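Local coordinates for protein HAD hydrolase, family IA, variant 3 (Entamoeba histolytica, PDB 6W04) that probably acts as a magnesium-dependent hydrolase of the haloacid dehalogenase superfamily, though its substrate is not established, at residues A[6-11]-A[117-122]; A[90-95]-A[126-131]; A[96-99]-A[104-107]; A[139-144]-A[150-155]. All coordinates share one frame; numbering follows the deposited sequence.

Interaction 1 of 4, residues A[6-11]-A[117-122]; sequences FDFNGT and QVFIQK. With MG (magnesium ion), chain B.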
loop_
_atom_site.group_PDB
_atom_site.type_symbol
_atom_site.label_atom_id
_atom_site.label_comp_id
_atom_site.label_asym_id
_atom_site.label_seq_id
_atom_site.Cartn_x
_atom_site.Cartn_y
_atom_site.Cartn_z
ATOM N N PHE A 6 -2.928 -4.348 7.071
ATOM C CA PHE A 6 -1.705 -4.076 6.314
ATOM C C PHE A 6 -2.005 -3.437 4.958
ATOM O O PHE A 6 -2.717 -4.024 4.129
ATOM C CB PHE A 6 -0.911 -5.351 6.032
ATOM C CG PHE A 6 -0.416 -6.086 7.259
ATOM C CD1 PHE A 6 0.850 -5.830 7.764
ATOM C CD2 PHE A 6 -1.171 -7.103 7.823
ATOM C CE1 PHE A 6 1.345 -6.546 8.865
ATOM C CE2 PHE A 6 -0.699 -7.810 8.940
ATOM C CZ PHE A 6 0.556 -7.537 9.445
ATOM N N ASP A 7 -1.379 -2.294 4.695
ATOM C CA ASP A 7 -1.218 -1.849 3.310
ATOM C C ASP A 7 -0.286 -2.809 2.594
ATOM O O ASP A 7 0.508 -3.506 3.228
ATOM C CB ASP A 7 -0.636 -0.442 3.277
ATOM C CG ASP A 7 -0.432 0.082 1.877
ATOM O OD1 ASP A 7 -1.364 -0.032 1.051
ATOM O OD2 ASP A 7 0.656 0.635 1.617
ATOM N N PHE A 8 -0.356 -2.858 1.263
ATOM C CA PHE A 8 0.485 -3.815 0.550
ATOM C C PHE A 8 1.662 -3.145 -0.151
ATOM O O PHE A 8 2.808 -3.333 0.275
ATOM C CB PHE A 8 -0.340 -4.666 -0.405
ATOM C CG PHE A 8 0.414 -5.867 -0.896
ATOM C CD1 PHE A 8 0.488 -7.014 -0.117
ATOM C CD2 PHE A 8 1.129 -5.813 -2.082
ATOM C CE1 PHE A 8 1.219 -8.112 -0.535
ATOM C CE2 PHE A 8 1.850 -6.911 -2.516
ATOM C CZ PHE A 8 1.898 -8.055 -1.738
ATOM N N ASN A 9 1.423 -2.350 -1.203
ATOM C CA ASN A 9 2.513 -1.736 -1.960
ATOM C C ASN A 9 3.291 -0.746 -1.102
ATOM O O ASN A 9 2.717 0.178 -0.525
ATOM C CB ASN A 9 1.948 -1.020 -3.186
ATOM C CG ASN A 9 1.136 -1.948 -4.056
ATOM O OD1 ASN A 9 -0.101 -1.944 -4.028
ATOM N ND2 ASN A 9 1.832 -2.790 -4.803
ATOM N N GLY A 10 4.607 -0.927 -1.042
ATOM C CA GLY A 10 5.464 -0.053 -0.258
ATOM C C GLY A 10 5.503 -0.393 1.212
ATOM O O GLY A 10 6.341 0.145 1.933
ATOM N N THR A 11 4.642 -1.297 1.662
ATOM C CA THR A 11 4.538 -1.688 3.061
ATOM C C THR A 11 4.896 -3.158 3.247
ATOM O O THR A 11 5.840 -3.470 3.981
ATOM C CB THR A 11 3.106 -1.386 3.560
ATOM O OG1 THR A 11 2.883 0.036 3.569
ATOM C CG2 THR A 11 2.875 -1.944 4.967
ATOM N N GLN A 117 -4.265 -10.089 -8.140
ATOM C CA GLN A 117 -4.115 -11.446 -8.653
ATOM C C GLN A 117 -2.646 -11.848 -8.695
ATOM O O GLN A 117 -2.285 -12.969 -8.317
ATOM C CB GLN A 117 -4.757 -11.535 -10.043
ATOM C CG GLN A 117 -4.829 -12.925 -10.645
ATOM C CD GLN A 117 -5.694 -12.993 -11.908
ATOM O OE1 GLN A 117 -6.916 -12.823 -11.865
ATOM N NE2 GLN A 117 -5.064 -13.278 -13.025
ATOM N N VAL A 118 -1.780 -10.939 -9.132
ATOM C CA VAL A 118 -0.352 -11.242 -9.166
ATOM C C VAL A 118 0.199 -11.375 -7.749
ATOM O O VAL A 118 0.968 -12.304 -7.455
ATOM C CB VAL A 118 0.388 -10.165 -9.991
ATOM C CG1 VAL A 118 1.897 -10.230 -9.773
ATOM C CG2 VAL A 118 0.081 -10.379 -11.465
ATOM N N PHE A 119 -0.199 -10.463 -6.844
ATOM C CA PHE A 119 0.258 -10.522 -5.453
ATOM C C PHE A 119 -0.061 -11.872 -4.823
ATOM O O PHE A 119 0.808 -12.492 -4.195
ATOM C CB PHE A 119 -0.388 -9.420 -4.608
ATOM C CG PHE A 119 -0.149 -8.027 -5.096
ATOM C CD1 PHE A 119 0.927 -7.716 -5.911
ATOM C CD2 PHE A 119 -1.007 -7.005 -4.694
ATOM C CE1 PHE A 119 1.111 -6.403 -6.346
ATOM C CE2 PHE A 119 -0.824 -5.706 -5.116
ATOM C CZ PHE A 119 0.238 -5.399 -5.938
ATOM N N ILE A 120 -1.318 -12.323 -4.951
ATOM C CA ILE A 120 -1.733 -13.605 -4.377
ATOM C C ILE A 120 -0.941 -14.743 -4.999
ATOM O O ILE A 120 -0.432 -15.624 -4.303
ATOM C CB ILE A 120 -3.249 -13.818 -4.566
ATOM C CG1 ILE A 120 -4.028 -12.745 -3.792
ATOM C CG2 ILE A 120 -3.659 -15.231 -4.141
ATOM C CD1 ILE A 120 -5.510 -12.644 -4.186
ATOM N N GLN A 121 -0.840 -14.742 -6.329
ATOM C CA GLN A 121 -0.114 -15.779 -7.044
ATOM C C GLN A 121 1.351 -15.833 -6.608
ATOM O O GLN A 121 1.875 -16.897 -6.257
ATOM C CB GLN A 121 -0.231 -15.495 -8.546
ATOM C CG GLN A 121 -0.349 -16.670 -9.478
ATOM C CD GLN A 121 -0.928 -16.256 -10.844
ATOM O OE1 GLN A 121 -1.345 -17.107 -11.629
ATOM N NE2 GLN A 121 -0.960 -14.939 -11.121
ATOM N N LYS A 122 2.026 -14.684 -6.625
ATOM C CA LYS A 122 3.475 -14.657 -6.403
ATOM C C LYS A 122 3.818 -14.903 -4.936
ATOM O O LYS A 122 4.800 -15.582 -4.628
ATOM C CB LYS A 122 4.050 -13.301 -6.863
ATOM C CG LYS A 122 5.565 -13.166 -6.640
ATOM C CD LYS A 122 6.116 -11.831 -7.186
ATOM C CE LYS A 122 7.664 -11.794 -7.047
ATOM N NZ LYS A 122 8.333 -12.790 -7.946
HETATM MG MG MG B . 1.497 1.775 0.127
HETATM O O HOH W 1 0.140 3.257 0.844
HETATM O O HOH W 2 2.739 2.920 -1.290
#

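Interaction 2 of 4, residues A[90-95]-A[126-131]; sequences GAINLF and EEWFDI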
loop_
_atom_site.group_PDB
_atom_site.type_symbol
_atom_site.label_atom_id
_atom_site.label_comp_id
_atom_site.label_asym_id
_atom_site.label_seq_id
_atom_site.Cartn_x
_atom_site.Cartn_y
_atom_site.Cartn_z
ATOM N N GLY A 90 10.412 -9.893 8.425
ATOM C CA GLY A 90 9.592 -9.977 9.616
ATOM C C GLY A 90 8.104 -10.092 9.373
ATOM O O GLY A 90 7.368 -10.439 10.305
ATOM N N ALA A 91 7.633 -9.833 8.151
ATOM C CA ALA A 91 6.197 -9.848 7.899
ATOM C C ALA A 91 5.598 -11.225 8.158
ATOM O O ALA A 91 4.611 -11.353 8.899
ATOM C CB ALA A 91 5.914 -9.393 6.469
ATOM N N ILE A 92 6.185 -12.273 7.568
ATOM C CA ILE A 92 5.615 -13.612 7.733
ATOM C C ILE A 92 5.581 -13.995 9.205
ATOM O O ILE A 92 4.589 -14.555 9.691
ATOM C CB ILE A 92 6.387 -14.648 6.887
ATOM C CG1 ILE A 92 6.227 -14.332 5.392
ATOM C CG2 ILE A 92 5.891 -16.055 7.168
ATOM C CD1 ILE A 92 6.838 -15.373 4.479
ATOM N N ASN A 93 6.650 -13.675 9.942
ATOM C CA ASN A 93 6.675 -13.955 11.376
ATOM C C ASN A 93 5.527 -13.269 12.095
ATOM O O ASN A 93 4.879 -13.869 12.963
ATOM C CB ASN A 93 7.998 -13.499 11.986
ATOM C CG ASN A 93 9.162 -14.378 11.591
ATOM O OD1 ASN A 93 8.984 -15.520 11.155
ATOM N ND2 ASN A 93 10.373 -13.852 11.752
ATOM N N LEU A 94 5.280 -11.995 11.773
ATOM C CA LEU A 94 4.152 -11.298 12.379
ATOM C C LEU A 94 2.835 -11.985 12.033
ATOM O O LEU A 94 1.984 -12.180 12.910
ATOM C CB LEU A 94 4.133 -9.833 11.931
ATOM C CG LEU A 94 3.162 -8.918 12.675
ATOM C CD1 LEU A 94 3.323 -9.123 14.185
ATOM C CD2 LEU A 94 3.370 -7.431 12.284
ATOM N N PHE A 95 2.652 -12.356 10.758
ATOM C CA PHE A 95 1.456 -13.088 10.342
ATOM C C PHE A 95 1.206 -14.301 11.232
ATOM O O PHE A 95 0.090 -14.513 11.714
ATOM C CB PHE A 95 1.581 -13.568 8.889
ATOM C CG PHE A 95 1.694 -12.478 7.866
ATOM C CD1 PHE A 95 1.336 -11.172 8.149
ATOM C CD2 PHE A 95 2.137 -12.789 6.591
ATOM C CE1 PHE A 95 1.452 -10.187 7.179
ATOM C CE2 PHE A 95 2.242 -11.820 5.617
ATOM C CZ PHE A 95 1.902 -10.514 5.912
ATOM N N GLU A 126 -2.706 -16.818 0.227
ATOM C CA GLU A 126 -3.698 -17.673 0.868
ATOM C C GLU A 126 -3.113 -18.473 2.035
ATOM O O GLU A 126 -3.879 -19.046 2.817
ATOM C CB GLU A 126 -4.317 -18.617 -0.171
ATOM C CG GLU A 126 -3.446 -19.807 -0.552
ATOM C CD GLU A 126 -2.332 -19.499 -1.568
ATOM O OE1 GLU A 126 -2.229 -18.344 -2.052
ATOM O OE2 GLU A 126 -1.558 -20.440 -1.886
ATOM N N GLU A 127 -1.783 -18.527 2.176
ATOM C CA GLU A 127 -1.203 -19.198 3.342
ATOM C C GLU A 127 -1.614 -18.504 4.640
ATOM O O GLU A 127 -1.785 -19.165 5.667
ATOM C CB GLU A 127 0.326 -19.226 3.232
ATOM C CG GLU A 127 0.913 -20.352 2.416
ATOM C CD GLU A 127 1.005 -21.651 3.204
ATOM O OE1 GLU A 127 0.585 -21.674 4.377
ATOM O OE2 GLU A 127 1.504 -22.648 2.646
ATOM N N TRP A 128 -1.784 -17.170 4.607
ATOM C CA TRP A 128 -2.040 -16.388 5.814
ATOM C C TRP A 128 -3.313 -15.569 5.772
ATOM O O TRP A 128 -3.780 -15.149 6.838
ATOM C CB TRP A 128 -0.873 -15.428 6.101
ATOM C CG TRP A 128 0.456 -16.091 5.996
ATOM C CD1 TRP A 128 1.081 -16.835 6.950
ATOM C CD2 TRP A 128 1.322 -16.074 4.865
ATOM N NE1 TRP A 128 2.294 -17.281 6.482
ATOM C CE2 TRP A 128 2.464 -16.830 5.202
ATOM C CE3 TRP A 128 1.247 -15.486 3.598
ATOM C CZ2 TRP A 128 3.525 -17.016 4.319
ATOM C CZ3 TRP A 128 2.299 -15.673 2.718
ATOM C CH2 TRP A 128 3.424 -16.438 3.083
ATOM N N PHE A 129 -3.895 -15.354 4.590
ATOM C CA PHE A 129 -5.029 -14.461 4.389
ATOM C C PHE A 129 -6.199 -15.202 3.767
ATOM O O PHE A 129 -6.022 -15.961 2.804
ATOM C CB PHE A 129 -4.636 -13.295 3.466
ATOM C CG PHE A 129 -3.611 -12.393 4.066
ATOM C CD1 PHE A 129 -3.994 -11.332 4.870
ATOM C CD2 PHE A 129 -2.264 -12.624 3.862
ATOM C CE1 PHE A 129 -3.054 -10.490 5.434
ATOM C CE2 PHE A 129 -1.310 -11.787 4.443
ATOM C CZ PHE A 129 -1.711 -10.721 5.227
ATOM N N ASP A 130 -7.394 -14.949 4.287
ATOM C CA ASP A 130 -8.620 -15.288 3.578
ATOM C C ASP A 130 -8.723 -14.352 2.381
ATOM O O ASP A 130 -8.894 -13.141 2.566
ATOM C CB ASP A 130 -9.817 -15.141 4.513
ATOM C CG ASP A 130 -11.142 -15.524 3.862
ATOM O OD1 ASP A 130 -11.239 -15.557 2.610
ATOM O OD2 ASP A 130 -12.107 -15.779 4.618
ATOM N N ILE A 131 -8.632 -14.908 1.162
ATOM C CA ILE A 131 -8.574 -14.073 -0.042
ATOM C C ILE A 131 -9.822 -13.212 -0.178
ATOM O O ILE A 131 -9.772 -12.138 -0.777
ATOM C CB ILE A 131 -8.354 -14.916 -1.327
ATOM C CG1 ILE A 131 -9.491 -15.906 -1.562
ATOM C CG2 ILE A 131 -7.033 -15.644 -1.309
ATOM C CD1 ILE A 131 -9.315 -16.718 -2.837
#

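Interaction 3 of 4, residues A[96-99]-A[104-107]; sequences EALK and PFTI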
loop_
_atom_site.group_PDB
_atom_site.type_symbol
_atom_site.label_atom_id
_atom_site.label_comp_id
_atom_site.label_asym_id
_atom_site.label_seq_id
_atom_site.Cartn_x
_atom_site.Cartn_y
_atom_site.Cartn_z
ATOM N N GLU A 96 2.237 -15.128 11.431
ATOM C CA GLU A 96 2.073 -16.338 12.236
ATOM C C GLU A 96 1.817 -16.000 13.700
ATOM O O GLU A 96 0.965 -16.621 14.349
ATOM C CB GLU A 96 3.311 -17.223 12.103
ATOM C CG GLU A 96 3.653 -17.591 10.659
ATOM C CD GLU A 96 4.946 -18.379 10.547
ATOM O OE1 GLU A 96 5.146 -19.087 9.543
ATOM O OE2 GLU A 96 5.771 -18.286 11.477
ATOM N N ALA A 97 2.539 -15.015 14.234
ATOM C CA ALA A 97 2.347 -14.640 15.627
ATOM C C ALA A 97 0.941 -14.101 15.867
ATOM O O ALA A 97 0.351 -14.344 16.929
ATOM C CB ALA A 97 3.405 -13.620 16.045
ATOM N N LEU A 98 0.392 -13.361 14.896
ATOM C CA LEU A 98 -0.948 -12.801 15.044
ATOM C C LEU A 98 -2.006 -13.902 15.102
ATOM O O LEU A 98 -2.884 -13.889 15.974
ATOM C CB LEU A 98 -1.237 -11.824 13.892
ATOM C CG LEU A 98 -0.516 -10.473 13.967
ATOM C CD1 LEU A 98 -0.697 -9.659 12.687
ATOM C CD2 LEU A 98 -0.973 -9.680 15.208
ATOM N N LYS A 99 -1.939 -14.868 14.180
ATOM C CA LYS A 99 -2.902 -15.964 14.205
ATOM C C LYS A 99 -2.799 -16.759 15.499
ATOM O O LYS A 99 -3.821 -17.154 16.069
ATOM C CB LYS A 99 -2.719 -16.894 13.006
ATOM C CG LYS A 99 -3.796 -17.983 12.963
ATOM C CD LYS A 99 -3.295 -19.289 12.384
ATOM C CE LYS A 99 -4.363 -20.385 12.504
ATOM N NZ LYS A 99 -5.656 -20.009 11.857
ATOM N N PRO A 104 -7.208 -11.090 14.343
ATOM C CA PRO A 104 -7.428 -11.061 12.890
ATOM C C PRO A 104 -6.630 -9.958 12.216
ATOM O O PRO A 104 -6.334 -8.916 12.799
ATOM C CB PRO A 104 -8.933 -10.806 12.767
ATOM C CG PRO A 104 -9.327 -10.180 14.077
ATOM C CD PRO A 104 -8.434 -10.807 15.113
ATOM N N PHE A 105 -6.284 -10.201 10.956
ATOM C CA PHE A 105 -5.521 -9.243 10.182
ATOM C C PHE A 105 -5.857 -9.442 8.714
ATOM O O PHE A 105 -6.213 -10.547 8.286
ATOM C CB PHE A 105 -4.005 -9.382 10.410
ATOM C CG PHE A 105 -3.446 -10.756 10.102
ATOM C CD1 PHE A 105 -2.893 -11.031 8.855
ATOM C CD2 PHE A 105 -3.442 -11.764 11.071
ATOM C CE1 PHE A 105 -2.350 -12.290 8.559
ATOM C CE2 PHE A 105 -2.915 -13.046 10.792
ATOM C CZ PHE A 105 -2.360 -13.311 9.537
ATOM N N THR A 106 -5.732 -8.372 7.942
ATOM C CA THR A 106 -5.950 -8.498 6.513
ATOM C C THR A 106 -5.150 -7.424 5.792
ATOM O O THR A 106 -4.534 -6.549 6.412
ATOM C CB THR A 106 -7.440 -8.399 6.158
ATOM O OG1 THR A 106 -7.607 -8.799 4.791
ATOM C CG2 THR A 106 -7.972 -6.947 6.333
ATOM N N ILE A 107 -5.197 -7.499 4.469
ATOM C CA ILE A 107 -4.552 -6.557 3.568
ATOM C C ILE A 107 -5.599 -5.606 3.006
ATOM O O ILE A 107 -6.720 -6.022 2.671
ATOM C CB ILE A 107 -3.837 -7.307 2.432
ATOM C CG1 ILE A 107 -2.572 -7.988 2.954
ATOM C CG2 ILE A 107 -3.506 -6.327 1.271
ATOM C CD1 ILE A 107 -2.008 -9.089 1.991
#

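Interaction 4 of 4, residues A[139-144]-A[150-155]; sequences FTFKGK and YLKASK. With EDO (1,2-ethanediol), chain C.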
loop_
_atom_site.group_PDB
_atom_site.type_symbol
_atom_site.label_atom_id
_atom_site.label_comp_id
_atom_site.label_asym_id
_atom_site.label_seq_id
_atom_site.Cartn_x
_atom_site.Cartn_y
_atom_site.Cartn_z
ATOM N N PHE A 139 -13.558 -0.281 -7.104
ATOM C CA PHE A 139 -14.299 0.871 -7.604
ATOM C C PHE A 139 -15.620 1.072 -6.873
ATOM O O PHE A 139 -16.540 1.687 -7.401
ATOM C CB PHE A 139 -14.518 0.770 -9.112
ATOM C CG PHE A 139 -13.240 0.610 -9.882
ATOM C CD1 PHE A 139 -12.474 1.717 -10.215
ATOM C CD2 PHE A 139 -12.791 -0.649 -10.244
ATOM C CE1 PHE A 139 -11.290 1.571 -10.911
ATOM C CE2 PHE A 139 -11.611 -0.803 -10.940
ATOM C CZ PHE A 139 -10.856 0.306 -11.273
ATOM N N THR A 140 -15.718 0.583 -5.640
ATOM C CA THR A 140 -16.919 0.764 -4.840
ATOM C C THR A 140 -16.700 1.716 -3.669
ATOM O O THR A 140 -17.590 1.853 -2.824
ATOM C CB THR A 140 -17.430 -0.585 -4.327
ATOM O OG1 THR A 140 -16.533 -1.100 -3.337
ATOM C CG2 THR A 140 -17.561 -1.594 -5.477
ATOM N N PHE A 141 -15.546 2.380 -3.596
ATOM C CA PHE A 141 -15.280 3.301 -2.501
ATOM C C PHE A 141 -14.251 4.336 -2.952
ATOM O O PHE A 141 -13.577 4.172 -3.973
ATOM C CB PHE A 141 -14.795 2.556 -1.245
ATOM C CG PHE A 141 -13.536 1.747 -1.462
ATOM C CD1 PHE A 141 -12.275 2.336 -1.324
ATOM C CD2 PHE A 141 -13.612 0.397 -1.809
ATOM C CE1 PHE A 141 -11.110 1.595 -1.523
ATOM C CE2 PHE A 141 -12.447 -0.359 -2.011
ATOM C CZ PHE A 141 -11.194 0.235 -1.870
ATOM N N LYS A 142 -14.132 5.403 -2.173
ATOM C CA LYS A 142 -13.175 6.455 -2.482
ATOM C C LYS A 142 -11.801 6.047 -1.972
ATOM O O LYS A 142 -11.668 5.511 -0.868
ATOM C CB LYS A 142 -13.602 7.781 -1.849
ATOM C CG LYS A 142 -14.933 8.315 -2.319
ATOM C CD LYS A 142 -15.226 9.669 -1.669
ATOM C CE LYS A 142 -15.361 9.569 -0.149
ATOM N NZ LYS A 142 -16.649 8.931 0.255
ATOM N N GLY A 143 -10.777 6.294 -2.788
ATOM C CA GLY A 143 -9.438 5.894 -2.427
ATOM C C GLY A 143 -8.810 6.798 -1.380
ATOM O O GLY A 143 -9.354 7.841 -1.011
ATOM N N LYS A 144 -7.654 6.345 -0.896
ATOM C CA LYS A 144 -6.855 7.124 0.038
ATOM C C LYS A 144 -6.593 8.514 -0.537
ATOM O O LYS A 144 -6.336 8.647 -1.737
ATOM C CB LYS A 144 -5.524 6.419 0.311
ATOM C CG LYS A 144 -5.664 4.968 0.719
ATOM C CD LYS A 144 -4.312 4.286 0.645
ATOM C CE LYS A 144 -4.433 2.852 1.033
ATOM N NZ LYS A 144 -3.112 2.185 1.098
ATOM N N TYR A 150 -10.149 1.647 4.905
ATOM C CA TYR A 150 -9.851 1.003 6.184
ATOM C C TYR A 150 -11.106 0.704 6.997
ATOM O O TYR A 150 -11.134 -0.299 7.723
ATOM C CB TYR A 150 -8.843 1.843 6.996
ATOM C CG TYR A 150 -7.456 1.684 6.409
ATOM C CD1 TYR A 150 -6.894 0.416 6.281
ATOM C CD2 TYR A 150 -6.733 2.781 5.930
ATOM C CE1 TYR A 150 -5.644 0.232 5.719
ATOM C CE2 TYR A 150 -5.461 2.608 5.355
ATOM C CZ TYR A 150 -4.933 1.326 5.239
ATOM O OH TYR A 150 -3.679 1.111 4.683
ATOM N N LEU A 151 -12.149 1.536 6.883
ATOM C CA LEU A 151 -13.454 1.156 7.422
ATOM C C LEU A 151 -13.949 -0.129 6.782
ATOM O O LEU A 151 -14.524 -0.998 7.452
ATOM C CB LEU A 151 -14.462 2.276 7.187
ATOM C CG LEU A 151 -14.041 3.597 7.819
ATOM C CD1 LEU A 151 -14.996 4.709 7.414
ATOM C CD2 LEU A 151 -13.977 3.436 9.330
ATOM N N LYS A 152 -13.741 -0.257 5.472
ATOM C CA LYS A 152 -14.142 -1.461 4.757
ATOM C C LYS A 152 -13.412 -2.688 5.300
ATOM O O LYS A 152 -14.025 -3.742 5.523
ATOM C CB LYS A 152 -13.858 -1.254 3.269
ATOM C CG LYS A 152 -14.520 -2.193 2.317
ATOM C CD LYS A 152 -14.501 -1.590 0.901
ATOM C CE LYS A 152 -14.953 -2.602 -0.176
ATOM N NZ LYS A 152 -16.406 -2.938 -0.088
ATOM N N ALA A 153 -12.105 -2.554 5.551
ATOM C CA ALA A 153 -11.323 -3.669 6.079
ATOM C C ALA A 153 -11.740 -4.026 7.503
ATOM O O ALA A 153 -11.844 -5.214 7.849
ATOM C CB ALA A 153 -9.834 -3.326 6.030
ATOM N N SER A 154 -11.967 -3.025 8.353
ATOM C CA SER A 154 -12.350 -3.347 9.723
ATOM C C SER A 154 -13.723 -4.006 9.765
ATOM O O SER A 154 -13.938 -4.958 10.526
ATOM C CB SER A 154 -12.311 -2.091 10.599
ATOM O OG SER A 154 -13.142 -1.080 10.078
ATOM N N LYS A 155 -14.658 -3.525 8.942
ATOM C CA LYS A 155 -15.981 -4.137 8.892
ATOM C C LYS A 155 -15.906 -5.567 8.367
ATOM O O LYS A 155 -16.651 -6.440 8.823
ATOM C CB LYS A 155 -16.921 -3.293 8.030
ATOM C CG LYS A 155 -18.304 -3.903 7.815
ATOM C CD LYS A 155 -19.210 -2.931 7.070
ATOM C CE LYS A 155 -20.422 -3.614 6.466
ATOM N NZ LYS A 155 -21.224 -2.647 5.661
HETATM C C1 EDO C . 0.132 2.071 -2.609
HETATM O O1 EDO C . 0.129 1.409 -1.352
HETATM C C2 EDO C . -1.319 2.278 -2.873
HETATM O O2 EDO C . -1.871 2.518 -1.581
HETATM O O HOH W 3 -16.697 -4.390 -2.484
#

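Interaction 1 of 4, residues A[6-11]-A[117-122]
Phe8 and Phe119 meet ring against ring in an offset stack, their centroids 4.4 Å apart and their planes 25° from parallel. Phe8 CE2 stands over the middle of one face of Phe119 and comes within 3.4 Å of its CG, while Phe8 CD2 lies 3.6 Å from Phe119 CD2. The two side chains slide past one another in opposite directions. Phe8 reaches the helix because its CG is anti to the backbone N (chi1 -166°), which swings the ring to the side of the loop opposite the magnesium ion. A second touch comes from Asn9, whose ND2 is 3.3 Å from Phe119 CZ; its amide plane is turned 62° from the ring, approaching obliquely. The polar ends of the amide are bonded to other residues, ND2 to Asp15 OD2 and OD1 to Ser111 OG.

Further out, Tyr76 and Leu80 of helix 62-82 pack on Phe119, and Ile107 and Thr109 of strand 105-112 pack on Phe8. The loop carrying Phe8 is turned back by the bond from Thr11 N to Phe8 O. On its far side Asp7 OD2 and Asn9 O each bind the magnesium ion at 2.1 Å, together with two waters, Asp169 and O1 of a bound 1,2-ethanediol, probably from the crystallisation liquor. The sequence from Asp7 to Thr11 fits the first signature motif of the haloacid dehalogenase superfamily, with asparagine in the second acidic place. Chemically the segment is divided: a carboxylate and a main-chain carbonyl hold the metal, whereas the intervening Phe8 fastens the loop to helix 113-123 through apolar stacking.

Interaction 2 of 4, residues A[90-95]-A[126-131]
Two aromatic pairs centred on Phe95 carry this contact, making an aromatic cluster of Phe95, Trp128 and Phe129. Phe129 presents its edge to the face of Phe95: the centroids are 5.0 Å apart, the planes stand at 81°, and Phe95 CZ lies in the plane of the Phe129 ring, 3.7 Å from its CZ. This is a T-shaped pair, displaced toward the rim of Phe95. The other pair, Phe95 with the five-membered ring of Trp128, is intermediate in geometry, with planes 48° apart and centroids 5.2 Å apart. Here Phe95 CD2 lies over one face of the indole, 3.8 Å from Trp128 CG, and Glu127 CB covers the opposite face. Phe95 is itself occupied on both faces, since Ala91 O lies over the side opposite Phe129.

The remaining touch sets an aliphatic side chain obliquely against the indole. Ile92 brings CD1 to within 3.7 Å of Trp128 CZ2, and its CG2 branch lies 3.9 Å from Trp128 NE1. With CG1 anti to its carbonyl carbon (chi1 -64°), Ile92 sets both branches against the indole. Three residues apart, Ile92 and Phe95 form one stripe along which the indole lies.

These residues join helix 91-100, which starts after Gly90 as N-cap, to the loop between helix 113-123 and strand 135-137. Trp128 remains partly exposed at the outer side, whereas Phe95 continues inward to meet Phe6 of strand 3-7 edge-to-face, with Leu12 packing beside it. Phe129 continues the cluster to Phe105 of strand 105-112, again edge-to-face.

Interaction 3 of 4, residues A[96-99]-A[104-107]
The ring of Phe105 takes Leu98 and the start of Lys99 obliquely, neither squarely over a face nor at an edge. Leu98 CB makes the closest approach, 3.6 Å from Phe105 CD2 and nearly as near to CE2. The CD1 branch of Leu98 comes 3.8 Å from Phe105 CD2 and almost as near to CG, and the two side chains pass at a slant. From the next residue it is the backbone that matters: Lys99 N stands 4.0 Å from Phe105 CE2, while the aliphatic chain of Lys99 leads off toward solvent.

The ring also meets Phe129 edge-to-face. Helix 91-100 and strand 105-112 are consecutive, so this contact closes a short helix-to-strand connection of the Rossmann-like core, in which parallel strand 105-112 lies next to strand 3-7. Phe105 CG sits between its backbone N and carbonyl carbon (chi1 57°), a position that carries the ring up from the strand to the helix. Val4 and Phe6 of strand 3-7 touch both Leu98 and Phe105, while Thr106, the next residue of the strand, packs instead on Ala153 and Leu157 of helix 148-157.

Interaction 4 of 4, residues A[139-144]-A[150-155]
Lys152 leans across Phe141 and can be followed outward along its chain. Its CB already points at the loop, and CG, anti to the backbone N (chi1 -164°), starts an extended run toward it. CD then comes 3.5 Å from Phe141 CD2, and CE lies 3.7 Å from the same atom; the chain crosses the aromatic side chain at about a right angle, approaching the ring obliquely. A bend at the last torsion (chi4 69°) turns NZ toward Thr140. There NZ gives a hydrogen bond of 2.8 Å to water 3, which in turn donates a weak one, 3.4 Å long, to Thr140 OG1. That hydroxyl has its stronger partner in Asp138.

At the inner end of the loop, Lys144 stretches out beside Tyr150. Its NZ and Tyr150 OH are 3.8 Å apart, too far to bond, yet both are held by Glu168 OE2. The salt bridges of Lys144 NZ to Glu168 and Asp7 are consistent with the conserved lysine of haloacid dehalogenase active sites. NZ also gives a 3.0 Å hydrogen bond to O2 of a 1,2-ethanediol, probably from the crystallisation liquor.

The loop after strand 135-137 lies along the first turns of helix 148-157. Tyr150 packs inward on Leu5 of strand 3-7 and Ala108 of strand 105-112, and Ser176 and Ala180 of helix 171-180 flank it.

How the interactions relate
Interaction 1 is the buried one, interactions 2 and 3 are partly buried, and interaction 4 lies at the surface. Interactions 2 and 3 share helix 91-100, with centres 6 Å apart, and merge into one apolar layer that Phe6 extends to interaction 1. Strands 3-7 and 105-112 are neighbours in the sheet, and Phe6 N probably bonds Thr106 O between interactions 1 and 3. Interaction 4 joins the 139-144 loop to helix 148-157 and touches interaction 3 through Thr106 and Ala153. Its Lys144 meets Asp7 of interaction 1. Interactions 2 and 3 work by apolar packing, interaction 1 pairs an apolar stack with a metal site across its loop, and interaction 4 adds a water bridge and lysine ends.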